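Side-chain contacts in FMN-dependent NADH-azoreductase 1 (Bacillus anthracis, PDB 3U7I), which probably uses FMN and NADH to reduce quinones and to cleave the azo bond of aromatic azo compounds, working as a homodimer: residues Lys112-Asp115 / Tyr116-Ile120; Gln46-Leu49 / Tyr50-Val54. All blocks are in the same frame, centred on the assembly; numbering follows the deposited sequence.

Contact 1. Residues Lys112-Asp115 / Tyr116-Ile120; sequences KLKD and YMDNI
K114 and D118 form an i to i+4 salt bridge along one helix. The lysine starts with CG anti to its own N (chi1 -177°), then bends at chi2 and chi4. This brings the ammonium back alongside the two carboxylate oxygens, and the side chains run obliquely across each other. K114 NZ lies 3.0 Å from D118 OD1 and uses the syn lone pair of that oxygen. Its bond to D118 OD2 is longer and weak. One water also links K114 NZ to D118 OD2. Another ties D118 OD2 to D115 OD1, 4.4 Å apart, and probably eases the repulsion of the two carboxylates. K112 NZ makes a salt bridge to D115 OD2 at 2.8 Å, on the anti side and somewhat out of the carboxylate plane. N119 folds its amide back: ND2 donates to D115 O at 2.7 Å. The acceptor lies in the amide plane, but ND2 stands above the carbonyl plane. This polar face lies at the dimer interface: H105 O of the second subunit bonds to K114, its N106 to D118 and its S111 to D115. Within the chain, helix 111-120 packs Y116 against strand 6-11 and helix 76-94, while M117 faces helix 165-177.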
loop_
_atom_site.group_PDB
_atom_site.type_symbol
_atom_site.label_atom_id
_atom_site.label_comp_id
_atom_site.label_asym_id
_atom_site.label_seq_id
_atom_site.Cartn_x
_atom_site.Cartn_y
_atom_site.Cartn_z
ATOM N N LYS C 112 2.883 6.480 -0.952
ATOM C CA LYS C 112 2.479 7.517 -1.907
ATOM C C LYS C 112 2.001 6.933 -3.243
ATOM O O LYS C 112 1.226 7.567 -3.948
ATOM C CB LYS C 112 3.565 8.591 -2.106
ATOM C CG LYS C 112 3.833 9.467 -0.879
ATOM C CD LYS C 112 2.568 10.112 -0.297
ATOM C CE LYS C 112 1.883 11.079 -1.275
ATOM N NZ LYS C 112 0.728 11.819 -0.630
ATOM N N LEU C 113 2.423 5.712 -3.577
ATOM C CA LEU C 113 1.894 5.046 -4.776
ATOM C C LEU C 113 0.444 4.590 -4.550
ATOM O O LEU C 113 -0.374 4.597 -5.474
ATOM C CB LEU C 113 2.785 3.876 -5.220
ATOM C CG LEU C 113 2.428 3.202 -6.547
ATOM C CD1 LEU C 113 2.240 4.233 -7.657
ATOM C CD2 LEU C 113 3.490 2.177 -6.946
ATOM N N LYS C 114 0.125 4.203 -3.317
ATOM C CA LYS C 114 -1.272 3.959 -2.951
ATOM C C LYS C 114 -2.101 5.237 -3.107
ATOM O O LYS C 114 -3.183 5.196 -3.690
ATOM C CB LYS C 114 -1.400 3.404 -1.528
ATOM C CG LYS C 114 -2.843 3.068 -1.129
ATOM C CD LYS C 114 -3.565 2.294 -2.241
ATOM C CE LYS C 114 -4.887 1.647 -1.774
ATOM N NZ LYS C 114 -5.857 2.592 -1.157
ATOM N N ASP C 115 -1.598 6.367 -2.599
ATOM C CA ASP C 115 -2.284 7.648 -2.777
ATOM C C ASP C 115 -2.489 7.943 -4.261
ATOM O O ASP C 115 -3.540 8.456 -4.663
ATOM C CB ASP C 115 -1.493 8.803 -2.167
ATOM C CG ASP C 115 -1.514 8.791 -0.665
ATOM O OD1 ASP C 115 -2.422 8.162 -0.086
ATOM O OD2 ASP C 115 -0.630 9.433 -0.066
ATOM N N TYR C 116 -1.476 7.637 -5.069
ATOM C CA TYR C 116 -1.589 7.865 -6.508
ATOM C C TYR C 116 -2.680 6.972 -7.103
ATOM O O TYR C 116 -3.480 7.427 -7.926
ATOM C CB TYR C 116 -0.245 7.644 -7.219
ATOM C CG TYR C 116 -0.281 7.978 -8.697
ATOM C CD1 TYR C 116 -0.191 9.297 -9.137
ATOM C CD2 TYR C 116 -0.415 6.975 -9.649
ATOM C CE1 TYR C 116 -0.226 9.604 -10.507
ATOM C CE2 TYR C 116 -0.459 7.271 -11.017
ATOM C CZ TYR C 116 -0.360 8.574 -11.437
ATOM O OH TYR C 116 -0.400 8.848 -12.793
HETATM N N MSE C 117 -2.724 5.709 -6.686
HETATM C CA MSE C 117 -3.780 4.816 -7.158
HETATM C C MSE C 117 -5.134 5.406 -6.786
HETATM O O MSE C 117 -6.088 5.304 -7.552
HETATM C CB MSE C 117 -3.644 3.398 -6.576
HETATM C CG MSE C 117 -2.338 2.668 -6.929
HETATM SE SE MSE C 117 -2.040 2.507 -8.840
HETATM C CE MSE C 117 -3.695 1.557 -9.301
ATOM N N ASP C 118 -5.209 6.036 -5.616
ATOM C CA ASP C 118 -6.468 6.620 -5.137
ATOM C C ASP C 118 -6.915 7.839 -5.973
ATOM O O ASP C 118 -8.096 8.217 -5.962
ATOM C CB ASP C 118 -6.388 6.978 -3.640
ATOM C CG ASP C 118 -6.291 5.754 -2.741
ATOM O OD1 ASP C 118 -6.658 4.633 -3.183
ATOM O OD2 ASP C 118 -5.835 5.913 -1.579
ATOM N N ASN C 119 -5.967 8.444 -6.688
ATOM C CA ASN C 119 -6.237 9.573 -7.589
ATOM C C ASN C 119 -6.696 9.139 -8.986
ATOM O O ASN C 119 -7.470 9.840 -9.640
ATOM C CB ASN C 119 -4.989 10.448 -7.732
ATOM C CG ASN C 119 -4.814 11.421 -6.579
ATOM O OD1 ASN C 119 -5.148 12.599 -6.701
ATOM N ND2 ASN C 119 -4.276 10.936 -5.457
ATOM N N ILE C 120 -6.213 7.979 -9.440
ATOM C CA ILE C 120 -6.449 7.543 -10.817
ATOM C C ILE C 120 -7.504 6.437 -10.979
ATOM O O ILE C 120 -7.999 6.212 -12.086
ATOM C CB ILE C 120 -5.137 7.103 -11.499
ATOM C CG1 ILE C 120 -4.605 5.828 -10.842
ATOM C CG2 ILE C 120 -4.101 8.243 -11.459
ATOM C CD1 ILE C 120 -3.578 5.113 -11.663
HETATM O O HOH W 1 -5.428 4.792 0.745
HETATM O O HOH W 2 -5.012 8.004 -0.027
#

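Contact 2. Residues Gln46-Leu49 / Tyr50-Val54; sequences QINL and YDDVV
The D52 carboxylate lies against the end of strand 43-48. N48 N approaches it from above its plane and donates to OD2 at 2.7 Å, with an N-H...O angle of 166°. I47 CG1 also touches D52 OD2, at 3.5 Å. D52 OD1 takes a bond from a water that also serves N48 ND2 and D51 OD2. Q46, two residues back on the same strand, donates NE2 to N48 OD1 at 2.8 Å, in the carbonyl plane and on a lone pair; N11 ND2 also donates to that oxygen. The Y50 ring touches L49, with CD1 3.7 Å from L49 C and 4.2 Å from L49 CB.

N48 O accepts from D52 N at 2.7 Å and from D51 N at 3.1 Å. The first donor lies nearly along the C=O axis, and the second stands above the carbonyl plane. D52 keeps CG beside its own N (chi1 -61°), which turns OD2 back to N48 N. N48-D51 form a type I beta turn; D52 N adds a second bond, and D52 OD2 answers N48 N. Beyond it, V54 CG2 packs on L49 CD2 at 3.8 Å and on I47 CD1.

The turn follows outer strand 43-48 of the parallel sheet. I47 makes backbone hydrogen bonds with I9 and N11 of strand 6-11, and L49 with N11. I47 packs on helix 76-94, L49 on helix 111-120, and Y50 on I57 of the second subunit.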
loop_
_atom_site.group_PDB
_atom_site.type_symbol
_atom_site.label_atom_id
_atom_site.label_comp_id
_atom_site.label_asym_id
_atom_site.label_seq_id
_atom_site.Cartn_x
_atom_site.Cartn_y
_atom_site.Cartn_z
ATOM N N GLN C 46 6.479 13.507 -16.262
ATOM C CA GLN C 46 6.850 12.768 -15.056
ATOM C C GLN C 46 6.207 13.373 -13.815
ATOM O O GLN C 46 6.249 14.589 -13.605
ATOM C CB GLN C 46 8.372 12.735 -14.879
ATOM C CG GLN C 46 8.830 12.094 -13.564
ATOM C CD GLN C 46 10.292 11.701 -13.591
ATOM O OE1 GLN C 46 10.870 11.506 -14.663
ATOM N NE2 GLN C 46 10.902 11.590 -12.417
ATOM N N ILE C 47 5.615 12.518 -12.992
ATOM C CA ILE C 47 5.094 12.947 -11.703
ATOM C C ILE C 47 5.941 12.307 -10.612
ATOM O O ILE C 47 6.197 11.104 -10.633
ATOM C CB ILE C 47 3.580 12.606 -11.536
ATOM C CG1 ILE C 47 3.046 13.088 -10.179
ATOM C CG2 ILE C 47 3.321 11.115 -11.718
ATOM C CD1 ILE C 47 1.547 12.870 -10.011
ATOM N N ASN C 48 6.408 13.129 -9.683
ATOM C CA ASN C 48 7.236 12.652 -8.586
ATOM C C ASN C 48 6.377 12.532 -7.342
ATOM O O ASN C 48 5.994 13.542 -6.753
ATOM C CB ASN C 48 8.405 13.609 -8.347
ATOM C CG ASN C 48 9.441 13.563 -9.460
ATOM O OD1 ASN C 48 9.732 12.503 -10.019
ATOM N ND2 ASN C 48 10.004 14.718 -9.784
ATOM N N LEU C 49 6.065 11.296 -6.955
ATOM C CA LEU C 49 5.096 11.044 -5.888
ATOM C C LEU C 49 5.560 11.529 -4.520
ATOM O O LEU C 49 4.735 11.748 -3.639
ATOM C CB LEU C 49 4.717 9.561 -5.815
ATOM C CG LEU C 49 4.178 8.944 -7.111
ATOM C CD1 LEU C 49 3.654 7.523 -6.872
ATOM C CD2 LEU C 49 3.097 9.822 -7.713
ATOM N N TYR C 50 6.867 11.709 -4.340
ATOM C CA TYR C 50 7.390 12.176 -3.055
ATOM C C TYR C 50 7.884 13.624 -3.112
ATOM O O TYR C 50 8.584 14.092 -2.211
ATOM C CB TYR C 50 8.477 11.222 -2.532
ATOM C CG TYR C 50 7.883 9.953 -1.971
ATOM C CD1 TYR C 50 7.500 8.899 -2.806
ATOM C CD2 TYR C 50 7.662 9.828 -0.608
ATOM C CE1 TYR C 50 6.929 7.747 -2.277
ATOM C CE2 TYR C 50 7.094 8.700 -0.077
ATOM C CZ TYR C 50 6.730 7.660 -0.905
ATOM O OH TYR C 50 6.162 6.549 -0.320
ATOM N N ASP C 51 7.497 14.330 -4.174
ATOM C CA ASP C 51 7.829 15.746 -4.313
ATOM C C ASP C 51 6.628 16.562 -4.794
ATOM O O ASP C 51 6.330 17.626 -4.242
ATOM C CB ASP C 51 9.015 15.935 -5.267
ATOM C CG ASP C 51 9.601 17.334 -5.203
ATOM O OD1 ASP C 51 9.999 17.773 -4.097
ATOM O OD2 ASP C 51 9.654 17.992 -6.264
ATOM N N ASP C 52 5.944 16.071 -5.824
ATOM C CA ASP C 52 4.736 16.732 -6.309
ATOM C C ASP C 52 3.610 16.524 -5.299
ATOM O O ASP C 52 3.714 15.666 -4.415
ATOM C CB ASP C 52 4.312 16.199 -7.685
ATOM C CG ASP C 52 5.365 16.425 -8.752
ATOM O OD1 ASP C 52 6.121 17.417 -8.658
ATOM O OD2 ASP C 52 5.443 15.604 -9.686
ATOM N N VAL C 53 2.545 17.312 -5.420
ATOM C CA VAL C 53 1.384 17.154 -4.551
ATOM C C VAL C 53 0.516 16.014 -5.075
ATOM O O VAL C 53 -0.023 16.086 -6.181
ATOM C CB VAL C 53 0.557 18.451 -4.449
ATOM C CG1 VAL C 53 -0.602 18.274 -3.479
ATOM C CG2 VAL C 53 1.441 19.598 -4.002
ATOM N N VAL C 54 0.419 14.948 -4.283
ATOM C CA VAL C 54 -0.454 13.818 -4.606
ATOM C C VAL C 54 -1.408 13.656 -3.439
ATOM O O VAL C 54 -1.039 13.066 -2.412
ATOM C CB VAL C 54 0.343 12.513 -4.831
ATOM C CG1 VAL C 54 -0.599 11.352 -5.118
ATOM C CG2 VAL C 54 1.369 12.688 -5.968
HETATM O O HOH W 3 7.120 16.544 -11.859
HETATM O O HOH W 4 8.963 17.220 -8.615
HETATM O O HOH W 5 4.303 14.151 -2.372
#

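In the fold
Both contacts are local and lie in series along the chain, neither nested nor crossed. From the N terminus, contact 2 comes first. It closes the turn where strand 43-48 leaves the parallel sheet for the loop before helix 59-68. Contact 1 follows later, after strand 97-103, and spans successive turns of helix 111-120. Their centres are about 11 Å apart. L49 meets L113 and Y116, and K112 NZ probably bonds to V54 O, so the loop after the outer strand is tied to the helix. Both belong to the flavodoxin-like fold, and both reach the second subunit. Y50 is about 10 Å and L113 about 11 Å from S23, a predicted FMN-binding residue, side chain to side chain.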